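Local coordinates for CRISPR-associated protein CasA/Cse1 (Thermus thermophilus, PDB 4AN8) that serves as a subunit of the Cascade ribonucleoprotein complex, which uses CRISPR RNA to recognise invading nucleic acids in bacterial adaptive immunity, at residues 78-82 against 331-337; 323-329 against 365-371; 57-61 against 199-203; 35-39 against 86-92. One frame throughout, in Å; residues are numbered along the deposited sequence. Where two conformers were deposited one is given.

Contact 1: 78-82 against 331-337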
loop_
_atom_site.group_PDB
_atom_site.type_symbol
_atom_site.label_atom_id
_atom_site.label_comp_id
_atom_site.label_asym_id
_atom_site.label_seq_id
_atom_site.Cartn_x
_atom_site.Cartn_y
_atom_site.Cartn_z
ATOM N N LEU A 78 1.469 23.646 -4.617
ATOM C CA LEU A 78 0.959 24.221 -5.858
ATOM C C LEU A 78 2.017 25.051 -6.579
ATOM O O LEU A 78 2.232 24.900 -7.788
ATOM C CB LEU A 78 -0.250 25.104 -5.548
ATOM C CG LEU A 78 -1.616 24.439 -5.624
ATOM C CD1 LEU A 78 -2.695 25.360 -5.084
ATOM C CD2 LEU A 78 -1.897 24.053 -7.073
ATOM N N ASP A 79 2.670 25.930 -5.833
ATOM C CA ASP A 79 3.823 26.645 -6.357
ATOM C C ASP A 79 4.780 25.676 -7.046
ATOM O O ASP A 79 5.103 25.853 -8.218
ATOM C CB ASP A 79 4.569 27.376 -5.233
ATOM C CG ASP A 79 3.972 28.733 -4.916
ATOM O OD1 ASP A 79 3.662 29.481 -5.864
ATOM O OD2 ASP A 79 3.820 29.057 -3.717
ATOM N N TRP A 80 5.250 24.660 -6.320
ATOM C CA TRP A 80 6.250 23.760 -6.883
ATOM C C TRP A 80 5.699 23.061 -8.103
ATOM O O TRP A 80 6.434 22.753 -9.029
ATOM C CB TRP A 80 6.726 22.739 -5.849
ATOM C CG TRP A 80 7.239 23.410 -4.634
ATOM C CD1 TRP A 80 7.773 24.665 -4.559
ATOM C CD2 TRP A 80 7.255 22.883 -3.301
ATOM N NE1 TRP A 80 8.133 24.948 -3.263
ATOM C CE2 TRP A 80 7.821 23.874 -2.470
ATOM C CE3 TRP A 80 6.855 21.669 -2.734
ATOM C CZ2 TRP A 80 7.983 23.695 -1.099
ATOM C CZ3 TRP A 80 7.020 21.487 -1.373
ATOM C CH2 TRP A 80 7.581 22.494 -0.570
ATOM N N TRP A 81 4.401 22.811 -8.097
ATOM C CA TRP A 81 3.754 22.210 -9.251
ATOM C C TRP A 81 3.857 23.168 -10.435
ATOM O O TRP A 81 4.241 22.772 -11.525
ATOM C CB TRP A 81 2.278 21.907 -8.956
ATOM C CG TRP A 81 1.633 21.125 -10.029
ATOM C CD1 TRP A 81 1.414 21.528 -11.320
ATOM C CD2 TRP A 81 1.118 19.785 -9.934
ATOM N NE1 TRP A 81 0.801 20.525 -12.030
ATOM C CE2 TRP A 81 0.605 19.444 -11.205
ATOM C CE3 TRP A 81 1.037 18.843 -8.900
ATOM C CZ2 TRP A 81 0.007 18.191 -11.469
ATOM C CZ3 TRP A 81 0.454 17.593 -9.172
ATOM C CH2 TRP A 81 -0.051 17.287 -10.442
ATOM N N ARG A 82 3.483 24.425 -10.211
ATOM C CA ARG A 82 3.547 25.447 -11.256
ATOM C C ARG A 82 4.964 25.605 -11.814
ATOM O O ARG A 82 5.157 25.631 -13.029
ATOM C CB ARG A 82 3.015 26.799 -10.752
ATOM C CG ARG A 82 1.511 26.976 -10.915
ATOM C CD ARG A 82 1.050 28.409 -10.620
ATOM N NE ARG A 82 1.555 28.843 -9.327
ATOM C CZ ARG A 82 0.903 28.706 -8.176
ATOM N NH1 ARG A 82 -0.315 28.171 -8.149
ATOM N NH2 ARG A 82 1.468 29.122 -7.048
ATOM N N GLU A 331 -7.712 22.435 -6.662
ATOM C CA GLU A 331 -6.985 23.688 -6.868
ATOM C C GLU A 331 -6.302 23.764 -8.247
ATOM O O GLU A 331 -6.163 24.844 -8.826
ATOM C CB GLU A 331 -5.980 23.920 -5.736
ATOM C CG GLU A 331 -6.616 23.983 -4.348
ATOM C CD GLU A 331 -7.466 25.234 -4.135
ATOM O OE1 GLU A 331 -6.918 26.352 -4.258
ATOM O OE2 GLU A 331 -8.678 25.106 -3.840
ATOM N N LEU A 332 -5.885 22.623 -8.780
ATOM C CA LEU A 332 -5.299 22.617 -10.105
ATOM C C LEU A 332 -6.402 22.852 -11.125
ATOM O O LEU A 332 -6.159 23.401 -12.201
ATOM C CB LEU A 332 -4.589 21.297 -10.393
ATOM C CG LEU A 332 -3.344 20.936 -9.585
ATOM C CD1 LEU A 332 -3.116 19.426 -9.673
ATOM C CD2 LEU A 332 -2.126 21.713 -10.060
ATOM N N GLU A 333 -7.616 22.434 -10.784
ATOM C CA GLU A 333 -8.762 22.603 -11.673
ATOM C C GLU A 333 -9.212 24.054 -11.763
ATOM O O GLU A 333 -9.645 24.508 -12.819
ATOM C CB GLU A 333 -9.928 21.716 -11.227
ATOM C CG GLU A 333 -10.143 20.496 -12.101
ATOM C CD GLU A 333 -11.103 19.499 -11.488
ATOM O OE1 GLU A 333 -12.092 19.922 -10.855
ATOM O OE2 GLU A 333 -10.859 18.285 -11.637
ATOM N N ASP A 334 -9.114 24.782 -10.658
ATOM C CA ASP A 334 -9.518 26.188 -10.636
ATOM C C ASP A 334 -8.483 27.055 -11.348
ATOM O O ASP A 334 -8.609 28.274 -11.408
ATOM C CB ASP A 334 -9.699 26.686 -9.199
ATOM C CG ASP A 334 -10.787 25.929 -8.444
ATOM O OD1 ASP A 334 -11.538 25.150 -9.085
ATOM O OD2 ASP A 334 -10.893 26.121 -7.212
ATOM N N GLU A 335 -7.453 26.415 -11.885
ATOM C CA GLU A 335 -6.354 27.126 -12.520
ATOM C C GLU A 335 -6.212 26.653 -13.956
ATOM O O GLU A 335 -5.349 27.128 -14.689
ATOM C CB GLU A 335 -5.056 26.862 -11.760
ATOM C CG GLU A 335 -4.327 28.102 -11.312
ATOM C CD GLU A 335 -2.961 27.780 -10.733
ATOM O OE1 GLU A 335 -2.877 27.476 -9.523
ATOM O OE2 GLU A 335 -1.967 27.823 -11.495
ATOM N N GLY A 336 -7.063 25.712 -14.351
ATOM C CA GLY A 336 -7.006 25.145 -15.681
ATOM C C GLY A 336 -5.762 24.308 -15.900
ATOM O O GLY A 336 -5.477 23.906 -17.028
ATOM N N LEU A 337 -5.020 24.045 -14.824
ATOM C CA LEU A 337 -3.811 23.227 -14.889
ATOM C C LEU A 337 -4.132 21.736 -14.811
ATOM O O LEU A 337 -3.263 20.927 -14.470
ATOM C CB LEU A 337 -2.854 23.579 -13.747
ATOM C CG LEU A 337 -2.044 24.878 -13.763
ATOM C CD1 LEU A 337 -1.003 24.881 -12.636
ATOM C CD2 LEU A 337 -1.367 25.083 -15.128
#
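Leu78 opens the contact with its CA-to-CB bond directed at residues 331-337, and it buries about 70 Å² there: its CD1 lies 3.6 Å from Glu331 CB and its CD2 3.8 Å from Leu332 CD2. One turn on, Trp81 offers a ring face to the same leucine. Leu332 CD2 stands 3.6 Å from the centroid of the five-membered ring of Trp81 and only 2° off its normal, a well-centred CH-pi contact, and the ring's other neighbour here is Leu337, with Trp81 CD1 4.3 Å from Leu337 CD1. Leu332 and Leu337 are brought together by the way helix 320-333 ends. Leu337 N donates weakly to Leu332 O (2.9 Å), Gly336 N bonds to Glu333 O (3.2 Å), and Gly336 has a phi of 68°, a pattern that fits a Schellman motif with its apolar pair turned to helix 74-83. Helix 199-206 also packs on Trp81, through Glu201, Leu204 and Leu205. Arg82 completes the segment at the solvent edge. Its CG rests 3.7 Å from Leu337 CD1, while NH1 forms a hydrogen-bonded salt bridge with Glu335 OE1 at 3.0 Å, the carboxylate oxygen lying near the guanidinium plane. Arg82 NH2 also pairs with Asp79 OD1 at 2.5 Å, a salt bridge whose hydrogen bond is weak, its angle being 129°, so that one arginine links two acids.

Contact 2: 323-329 against 365-371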
loop_
_atom_site.group_PDB
_atom_site.type_symbol
_atom_site.label_atom_id
_atom_site.label_comp_id
_atom_site.label_asym_id
_atom_site.label_seq_id
_atom_site.Cartn_x
_atom_site.Cartn_y
_atom_site.Cartn_z
ATOM N N GLU A 323 -6.627 12.601 0.882
ATOM C CA GLU A 323 -7.269 13.880 1.180
ATOM C C GLU A 323 -6.491 15.018 0.534
ATOM O O GLU A 323 -7.073 15.902 -0.080
ATOM C CB GLU A 323 -7.414 14.102 2.684
ATOM C CG GLU A 323 -8.270 15.304 3.049
ATOM C CD GLU A 323 -8.561 15.402 4.552
ATOM O OE1 GLU A 323 -7.914 14.680 5.342
ATOM O OE2 GLU A 323 -9.442 16.199 4.948
ATOM N N HIS A 324 -5.169 14.982 0.666
ATOM C CA HIS A 324 -4.292 16.031 0.119
ATOM C C HIS A 324 -4.319 16.047 -1.420
ATOM O O HIS A 324 -4.472 17.104 -2.026
ATOM C CB HIS A 324 -2.869 15.840 0.648
ATOM C CG HIS A 324 -1.817 16.568 -0.124
ATOM N ND1 HIS A 324 -1.586 17.919 0.015
ATOM C CD2 HIS A 324 -0.908 16.128 -1.027
ATOM C CE1 HIS A 324 -0.581 18.277 -0.759
ATOM N NE2 HIS A 324 -0.149 17.208 -1.404
ATOM N N ALA A 325 -4.199 14.878 -2.046
ATOM C CA ALA A 325 -4.243 14.797 -3.503
ATOM C C ALA A 325 -5.582 15.334 -4.031
ATOM O O ALA A 325 -5.618 16.124 -4.977
ATOM C CB ALA A 325 -4.016 13.364 -3.980
ATOM N N GLU A 326 -6.669 14.911 -3.403
ATOM C CA GLU A 326 -8.000 15.368 -3.795
ATOM C C GLU A 326 -8.076 16.900 -3.763
ATOM O O GLU A 326 -8.488 17.527 -4.742
ATOM C CB GLU A 326 -9.063 14.742 -2.890
ATOM C CG GLU A 326 -10.433 14.592 -3.531
ATOM C CD GLU A 326 -11.393 15.721 -3.174
ATOM O OE1 GLU A 326 -10.992 16.663 -2.452
ATOM O OE2 GLU A 326 -12.558 15.654 -3.612
ATOM N N ASN A 327 -7.663 17.503 -2.653
ATOM C CA ASN A 327 -7.653 18.955 -2.524
ATOM C C ASN A 327 -6.767 19.617 -3.593
ATOM O O ASN A 327 -7.200 20.529 -4.308
ATOM C CB ASN A 327 -7.216 19.348 -1.114
ATOM C CG ASN A 327 -7.202 20.846 -0.896
ATOM O OD1 ASN A 327 -6.148 21.431 -0.631
ATOM N ND2 ASN A 327 -8.377 21.480 -0.996
ATOM N N LEU A 328 -5.536 19.141 -3.722
ATOM C CA LEU A 328 -4.676 19.616 -4.784
ATOM C C LEU A 328 -5.353 19.507 -6.160
ATOM O O LEU A 328 -5.218 20.396 -7.005
ATOM C CB LEU A 328 -3.354 18.846 -4.792
ATOM C CG LEU A 328 -2.159 19.637 -5.312
ATOM C CD1 LEU A 328 -1.918 20.865 -4.412
ATOM C CD2 LEU A 328 -0.897 18.759 -5.381
ATOM N N GLN A 329 -6.068 18.416 -6.400
ATOM C CA GLN A 329 -6.658 18.231 -7.719
ATOM C C GLN A 329 -7.713 19.300 -8.005
ATOM O O GLN A 329 -7.844 19.772 -9.135
ATOM C CB GLN A 329 -7.240 16.830 -7.878
ATOM C CG GLN A 329 -7.820 16.581 -9.268
ATOM C CD GLN A 329 -8.159 15.117 -9.505
ATOM O OE1 GLN A 329 -7.691 14.519 -10.466
ATOM N NE2 GLN A 329 -8.955 14.530 -8.616
ATOM N N LEU A 365 -8.767 8.651 -9.736
ATOM C CA LEU A 365 -8.913 9.527 -8.586
ATOM C C LEU A 365 -9.826 10.671 -9.009
ATOM O O LEU A 365 -9.369 11.696 -9.514
ATOM C CB LEU A 365 -7.556 10.059 -8.133
ATOM C CG LEU A 365 -7.493 10.418 -6.660
ATOM C CD1 LEU A 365 -6.061 10.510 -6.184
ATOM C CD2 LEU A 365 -8.233 11.729 -6.413
ATOM N N PRO A 366 -11.131 10.484 -8.822
ATOM C CA PRO A 366 -12.185 11.382 -9.328
ATOM C C PRO A 366 -12.053 12.777 -8.723
ATOM O O PRO A 366 -11.788 12.879 -7.537
ATOM C CB PRO A 366 -13.473 10.715 -8.842
ATOM C CG PRO A 366 -13.065 9.269 -8.506
ATOM C CD PRO A 366 -11.662 9.377 -8.010
ATOM N N SER A 367 -12.263 13.825 -9.508
ATOM C CA SER A 367 -12.002 15.186 -9.042
ATOM C C SER A 367 -12.803 15.608 -7.803
ATOM O O SER A 367 -12.279 16.298 -6.928
ATOM C CB SER A 367 -12.208 16.189 -10.179
ATOM O OG SER A 367 -13.458 15.990 -10.813
ATOM N N GLY A 368 -14.065 15.200 -7.725
ATOM C CA GLY A 368 -14.913 15.639 -6.629
ATOM C C GLY A 368 -15.196 14.549 -5.613
ATOM O O GLY A 368 -16.240 14.551 -4.962
ATOM N N LEU A 369 -14.246 13.631 -5.459
ATOM C CA LEU A 369 -14.468 12.427 -4.672
ATOM C C LEU A 369 -14.935 12.766 -3.259
ATOM O O LEU A 369 -15.875 12.153 -2.749
ATOM C CB LEU A 369 -13.214 11.536 -4.657
ATOM C CG LEU A 369 -13.297 10.334 -3.711
ATOM C CD1 LEU A 369 -14.371 9.381 -4.210
ATOM C CD2 LEU A 369 -11.960 9.621 -3.546
ATOM N N LEU A 370 -14.318 13.760 -2.631
ATOM C CA LEU A 370 -14.629 14.042 -1.228
ATOM C C LEU A 370 -15.690 15.125 -0.994
ATOM O O LEU A 370 -15.668 15.813 0.022
ATOM C CB LEU A 370 -13.353 14.340 -0.428
ATOM C CG LEU A 370 -12.367 13.177 -0.235
ATOM C CD1 LEU A 370 -11.226 13.564 0.688
ATOM C CD2 LEU A 370 -13.057 11.939 0.304
ATOM N N THR A 371 -16.622 15.268 -1.930
ATOM C CA THR A 371 -17.794 16.130 -1.733
ATOM C C THR A 371 -18.965 15.277 -1.228
ATOM O O THR A 371 -18.973 14.065 -1.431
ATOM C CB THR A 371 -18.200 16.822 -3.050
ATOM O OG1 THR A 371 -18.558 15.829 -4.016
ATOM C CG2 THR A 371 -17.035 17.646 -3.610
#
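This is a helix-to-loop contact in which two side chains of helix 320-333 bind the backbone of the connection between strand 354-364 and helix 372-403, the first helix of the C-terminal helical bundle of Cse1. The evidence is two well-aligned hydrogen bonds. Leu370 N donates to Glu326 OE2 at 2.8 Å with an angle of 163°, and Gln329 NE2 donates to Leu365 O at 3.0 Å with an angle of 161°. Glu326 and Gln329 are three residues apart, so they project from the same side of the helix and grip the loop near both of its ends. From Pro366 to Thr371 the chain folds through two overlapping type I turns, Pro366 to Leu369 and Gly368 to Thr371, and Glu326 buries about 103 Å² against residues 365-371. Apolar contacts fill in beneath: Ala325 CB is 4.1 Å from Leu365 CD1, and Leu370 CD1 comes within 4.0 Å of Glu323 CA. The second turn is held by Thr371 OG1, which donates to Gly368 O at 2.8 Å; the same hydroxyl oxygen takes the N-cap of helix 372-403 through a weak bond with Ala374 N. Glu449, in the loop between helices 429-446 and 453-476, binds Ser367 OG and Gly368 N, Pro194 of strand 191-195 packs on Ala325 and Leu365, and helix 74-83 meets helix 320-333 through Leu328.

Contact 3: 57-61 against 199-203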
loop_
_atom_site.group_PDB
_atom_site.type_symbol
_atom_site.label_atom_id
_atom_site.label_comp_id
_atom_site.label_asym_id
_atom_site.label_seq_id
_atom_site.Cartn_x
_atom_site.Cartn_y
_atom_site.Cartn_z
ATOM N N HIS A 57 9.037 5.602 -2.525
ATOM C CA HIS A 57 8.332 6.876 -2.362
ATOM C C HIS A 57 8.422 7.402 -0.941
ATOM O O HIS A 57 8.588 8.605 -0.755
ATOM C CB HIS A 57 6.849 6.767 -2.718
ATOM C CG HIS A 57 6.591 6.663 -4.178
ATOM N ND1 HIS A 57 6.467 5.451 -4.824
ATOM C CD2 HIS A 57 6.465 7.615 -5.133
ATOM C CE1 HIS A 57 6.262 5.664 -6.113
ATOM N NE2 HIS A 57 6.246 6.966 -6.322
ATOM N N ARG A 58 8.290 6.523 0.057
ATOM C CA ARG A 58 8.287 6.983 1.463
ATOM C C ARG A 58 9.653 7.518 1.906
ATOM O O ARG A 58 9.721 8.496 2.638
ATOM C CB ARG A 58 7.772 5.905 2.434
ATOM C CG ARG A 58 6.324 5.479 2.160
ATOM C CD ARG A 58 5.981 4.073 2.714
ATOM N NE ARG A 58 6.037 4.040 4.178
ATOM C CZ ARG A 58 5.075 4.505 4.972
ATOM N NH1 ARG A 58 3.990 5.040 4.441
ATOM N NH2 ARG A 58 5.208 4.448 6.297
ATOM N N LEU A 59 10.726 6.882 1.452
ATOM C CA LEU A 59 12.069 7.406 1.667
ATOM C C LEU A 59 12.260 8.801 0.998
ATOM O O LEU A 59 12.745 9.746 1.630
ATOM C CB LEU A 59 13.106 6.409 1.176
ATOM C CG LEU A 59 14.566 6.862 1.325
ATOM C CD1 LEU A 59 14.886 7.219 2.781
ATOM C CD2 LEU A 59 15.556 5.780 0.802
ATOM N N LEU A 60 11.850 8.934 -0.264
ATOM C CA LEU A 60 11.963 10.219 -0.949
ATOM C C LEU A 60 11.166 11.303 -0.221
ATOM O O LEU A 60 11.656 12.421 -0.043
ATOM C CB LEU A 60 11.491 10.139 -2.408
ATOM C CG LEU A 60 12.386 9.261 -3.289
ATOM C CD1 LEU A 60 11.893 9.276 -4.713
ATOM C CD2 LEU A 60 13.852 9.690 -3.192
ATOM N N LEU A 61 9.933 10.969 0.167
ATOM C CA LEU A 61 9.086 11.886 0.927
ATOM C C LEU A 61 9.715 12.291 2.271
ATOM O O LEU A 61 9.627 13.444 2.672
ATOM C CB LEU A 61 7.717 11.271 1.165
ATOM C CG LEU A 61 6.919 11.099 -0.128
ATOM C CD1 LEU A 61 5.806 10.023 0.059
ATOM C CD2 LEU A 61 6.340 12.443 -0.570
ATOM N N LEU A 199 7.104 11.648 -11.846
ATOM C CA LEU A 199 7.509 11.444 -10.474
ATOM C C LEU A 199 7.364 12.727 -9.665
ATOM O O LEU A 199 7.019 12.678 -8.478
ATOM C CB LEU A 199 8.960 10.924 -10.425
ATOM C CG LEU A 199 9.476 10.607 -9.005
ATOM C CD1 LEU A 199 8.529 9.611 -8.255
ATOM C CD2 LEU A 199 10.938 10.100 -9.025
ATOM N N LEU A 200 7.640 13.878 -10.274
ATOM C CA LEU A 200 7.426 15.131 -9.553
ATOM C C LEU A 200 5.985 15.249 -9.093
ATOM O O LEU A 200 5.728 15.543 -7.924
ATOM C CB LEU A 200 7.781 16.360 -10.398
ATOM C CG LEU A 200 7.414 17.696 -9.752
ATOM C CD1 LEU A 200 8.304 17.934 -8.578
ATOM C CD2 LEU A 200 7.575 18.824 -10.774
ATOM N N GLU A 201 5.042 15.015 -9.995
ATOM C CA GLU A 201 3.632 15.152 -9.632
ATOM C C GLU A 201 3.276 14.174 -8.515
ATOM O O GLU A 201 2.592 14.534 -7.542
ATOM C CB GLU A 201 2.719 14.939 -10.843
ATOM C CG GLU A 201 2.898 16.007 -11.917
ATOM C CD GLU A 201 1.976 15.842 -13.142
ATOM O OE1 GLU A 201 1.223 14.851 -13.259
ATOM O OE2 GLU A 201 2.018 16.731 -14.009
ATOM N N THR A 202 3.761 12.941 -8.658
ATOM C CA THR A 202 3.445 11.908 -7.690
ATOM C C THR A 202 3.955 12.302 -6.298
ATOM O O THR A 202 3.177 12.327 -5.348
ATOM C CB THR A 202 3.965 10.533 -8.132
ATOM O OG1 THR A 202 3.276 10.155 -9.327
ATOM C CG2 THR A 202 3.708 9.475 -7.037
ATOM N N LEU A 203 5.232 12.641 -6.186
ATOM C CA LEU A 203 5.738 13.170 -4.917
ATOM C C LEU A 203 4.885 14.334 -4.398
ATOM O O LEU A 203 4.500 14.347 -3.232
ATOM C CB LEU A 203 7.213 13.589 -5.032
ATOM C CG LEU A 203 8.145 12.397 -5.261
ATOM C CD1 LEU A 203 9.583 12.827 -5.410
ATOM C CD2 LEU A 203 8.010 11.320 -4.147
#
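Segments 57-61 and 199-203, of helices 50-67 and 199-206, cross at a signed angle of -75°, their axes 11.5 Å apart at closest; long side chains bridge that gap. His57 adopts chi1 m, which carries its ring from a CA-to-CB bond pointing sideways toward the other helix: NE2 ends 3.6 Å from Thr202 CG2 and 4.0 Å from Leu199 CD1, while CD2 is 4.1 Å from Leu203 CD2, which meets the ring at its edge. Leu203 buries the largest area, about 80 Å². Its m,t rotamer extends CD2 between the two helices, 4.1 Å from Leu60 CB and also 4.1 Å from Leu61 CD2. Leu60 and Leu61 share that m,t conformation, whereas Leu199 differs, being t,p, and its CD2 reaches Leu60 CD1 at 4.5 Å. Thr202, chi1 m, turns CG2 to the histidine and uses OG1 to bond Gly196 N. Leu36 of helix 32-37 packs on both Leu60 and Leu203, adding a third helix to the packing. His57 ND1 is likewise engaged within its own helix, by Glu53 O. With these polar atoms bonded outside the interface, methyl and ring contacts are what join the two segments, so the join depends on shape and burial.

Contact 4: 35-39 against 86-92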
loop_
_atom_site.group_PDB
_atom_site.type_symbol
_atom_site.label_atom_id
_atom_site.label_comp_id
_atom_site.label_asym_id
_atom_site.label_seq_id
_atom_site.Cartn_x
_atom_site.Cartn_y
_atom_site.Cartn_z
ATOM N N ALA A 35 16.763 11.612 -8.323
ATOM C CA ALA A 35 15.350 11.313 -8.244
ATOM C C ALA A 35 14.569 12.554 -7.817
ATOM O O ALA A 35 13.490 12.800 -8.320
ATOM C CB ALA A 35 15.097 10.156 -7.275
ATOM N N LEU A 36 15.124 13.324 -6.889
ATOM C CA LEU A 36 14.463 14.511 -6.356
ATOM C C LEU A 36 14.634 15.741 -7.252
ATOM O O LEU A 36 13.660 16.338 -7.681
ATOM C CB LEU A 36 14.988 14.816 -4.945
ATOM C CG LEU A 36 14.605 13.796 -3.855
ATOM C CD1 LEU A 36 14.869 14.379 -2.458
ATOM C CD2 LEU A 36 13.136 13.434 -4.049
ATOM N N LEU A 37 15.881 16.098 -7.538
ATOM C CA LEU A 37 16.206 17.284 -8.320
ATOM C C LEU A 37 15.713 17.187 -9.755
ATOM O O LEU A 37 15.437 18.185 -10.383
ATOM C CB LEU A 37 17.716 17.513 -8.307
ATOM C CG LEU A 37 18.236 17.666 -6.883
ATOM C CD1 LEU A 37 19.752 17.740 -6.852
ATOM C CD2 LEU A 37 17.591 18.891 -6.228
ATOM N N ARG A 38 15.584 15.980 -10.271
ATOM C CA ARG A 38 15.090 15.817 -11.640
ATOM C C ARG A 38 13.832 14.949 -11.713
ATOM O O ARG A 38 13.627 14.237 -12.688
ATOM C CB ARG A 38 16.193 15.268 -12.543
ATOM C CG ARG A 38 17.308 16.265 -12.776
ATOM C CD ARG A 38 18.442 15.642 -13.560
ATOM N NE ARG A 38 17.962 14.574 -14.437
ATOM C CZ ARG A 38 18.732 13.865 -15.260
ATOM N NH1 ARG A 38 20.036 14.113 -15.344
ATOM N NH2 ARG A 38 18.192 12.904 -16.002
ATOM N N ALA A 39 12.980 15.044 -10.694
ATOM C CA ALA A 39 11.768 14.222 -10.623
ATOM C C ALA A 39 10.888 14.337 -11.867
ATOM O O ALA A 39 10.326 13.339 -12.329
ATOM C CB ALA A 39 10.968 14.555 -9.382
ATOM N N PHE A 86 10.983 21.137 -7.358
ATOM C CA PHE A 86 11.209 21.507 -5.961
ATOM C C PHE A 86 12.308 22.554 -5.863
ATOM O O PHE A 86 13.173 22.627 -6.739
ATOM C CB PHE A 86 11.696 20.305 -5.135
ATOM C CG PHE A 86 10.742 19.160 -5.086
ATOM C CD1 PHE A 86 9.524 19.282 -4.432
ATOM C CD2 PHE A 86 11.069 17.952 -5.681
ATOM C CE1 PHE A 86 8.650 18.228 -4.387
ATOM C CE2 PHE A 86 10.189 16.894 -5.642
ATOM C CZ PHE A 86 8.983 17.029 -5.000
ATOM N N PRO A 87 12.302 23.342 -4.774
ATOM C CA PRO A 87 13.464 24.162 -4.426
ATOM C C PRO A 87 14.708 23.284 -4.362
ATOM O O PRO A 87 14.718 22.287 -3.624
ATOM C CB PRO A 87 13.114 24.681 -3.030
ATOM C CG PRO A 87 11.649 24.760 -3.040
ATOM C CD PRO A 87 11.181 23.575 -3.854
ATOM N N GLN A 88 15.735 23.651 -5.124
ATOM C CA GLN A 88 16.908 22.800 -5.305
ATOM C C GLN A 88 17.948 22.949 -4.206
ATOM O O GLN A 88 18.559 21.970 -3.781
ATOM C CB GLN A 88 17.558 23.103 -6.642
ATOM C CG GLN A 88 16.581 23.119 -7.768
ATOM C CD GLN A 88 16.564 21.823 -8.532
ATOM O OE1 GLN A 88 17.567 21.430 -9.133
ATOM N NE2 GLN A 88 15.413 21.141 -8.524
ATOM N N ASP A 89 18.162 24.180 -3.765
ATOM C CA ASP A 89 19.208 24.468 -2.794
ATOM C C ASP A 89 18.945 23.834 -1.435
ATOM O O ASP A 89 19.832 23.194 -0.879
ATOM C CB ASP A 89 19.438 25.982 -2.665
ATOM C CG ASP A 89 20.523 26.495 -3.613
ATOM O OD1 ASP A 89 21.080 25.695 -4.407
ATOM O OD2 ASP A 89 20.813 27.715 -3.565
ATOM N N PRO A 90 17.726 24.007 -0.891
ATOM C CA PRO A 90 17.392 23.295 0.346
ATOM C C PRO A 90 17.665 21.792 0.221
ATOM O O PRO A 90 18.214 21.190 1.138
ATOM C CB PRO A 90 15.892 23.542 0.489
ATOM C CG PRO A 90 15.667 24.843 -0.237
ATOM C CD PRO A 90 16.588 24.789 -1.403
ATOM N N ILE A 91 17.294 21.193 -0.899
ATOM C CA ILE A 91 17.539 19.771 -1.085
ATOM C C ILE A 91 19.046 19.434 -1.129
ATOM O O ILE A 91 19.510 18.510 -0.446
ATOM C CB ILE A 91 16.786 19.231 -2.328
ATOM C CG1 ILE A 91 15.281 19.239 -2.046
ATOM C CG2 ILE A 91 17.312 17.829 -2.728
ATOM C CD1 ILE A 91 14.435 18.957 -3.269
ATOM N N ARG A 92 19.810 20.180 -1.923
ATOM C CA ARG A 92 21.257 20.009 -1.945
ATOM C C ARG A 92 21.889 20.210 -0.572
ATOM O O ARG A 92 22.716 19.416 -0.148
ATOM C CB ARG A 92 21.898 20.962 -2.941
ATOM C CG ARG A 92 21.624 20.633 -4.378
ATOM C CD ARG A 92 22.490 21.496 -5.280
ATOM N NE ARG A 92 21.893 21.681 -6.596
ATOM C CZ ARG A 92 22.068 20.844 -7.611
ATOM N NH1 ARG A 92 22.819 19.764 -7.451
ATOM N NH2 ARG A 92 21.494 21.086 -8.787
HETATM O O HOH W 1 12.698 19.050 -8.575
#
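In this helix-end packing within the N-terminal globular region of Cse1, the last turn of helix 32-37 meets the loop and first turn of helix 88-98. Leu37 is the main bump. It buries about 116 Å², and its isobutyl group enters a hollow lined by Gln88 and, one helical turn later, Ile91 and Arg92: Leu37 CD2 is 3.7 Å from Ile91 CG2 and 3.9 Å from Gln88 OE1, and Leu37 CD1 lies 3.7 Å from Arg92 NH1, over one face of the guanidinium. Ile91 is the opposing bump, its CG2 also lying 4.2 Å from Leu36 CD1, so the methyl sits against both leucines. A second fit involves Phe86, whose ring presents its edge to the backbone of Leu36, with CD2 3.6 Å from Leu36 O, and approaches Ala39, with CE2 4.5 Å from Ala39 CB. Leu200 and Leu204 of helix 199-206 and Leu64 of helix 50-67 pack around the same ring. Gln88 NE2 bonds Phe86 O within its own segment at 3.2 Å and reaches across, weakly, to Leu37 O at 3.5 Å. One water completes the seam, donating to Leu36 O at 3.0 Å and accepting from Phe86 N at 3.0 Å.

How the contacts relate
The contacts form two pairs: centres of contacts 1 and 2 are about 13 Å apart, those of contacts 3 and 4 about 12 Å. Helix 320-333 serves both members of the first pair; the second pair touches at several points, among them Leu200 CD1 to Phe86 CE2 at 3.6 Å. Contact 1 joins the pairs, with Trp81 CZ2 3.5 Å from Glu201 CD and Trp80 CE3 4.0 Å from Phe86 CD1, whereas contacts 2 and 4, centres about 26 Å apart, do not touch. Along the chain, contacts 4, 3 and 1 cross one another, as do 1 and 2. Packing thus runs from contacts 3 and 4 through contact 1 to contact 2, at the loop into helix 372-403.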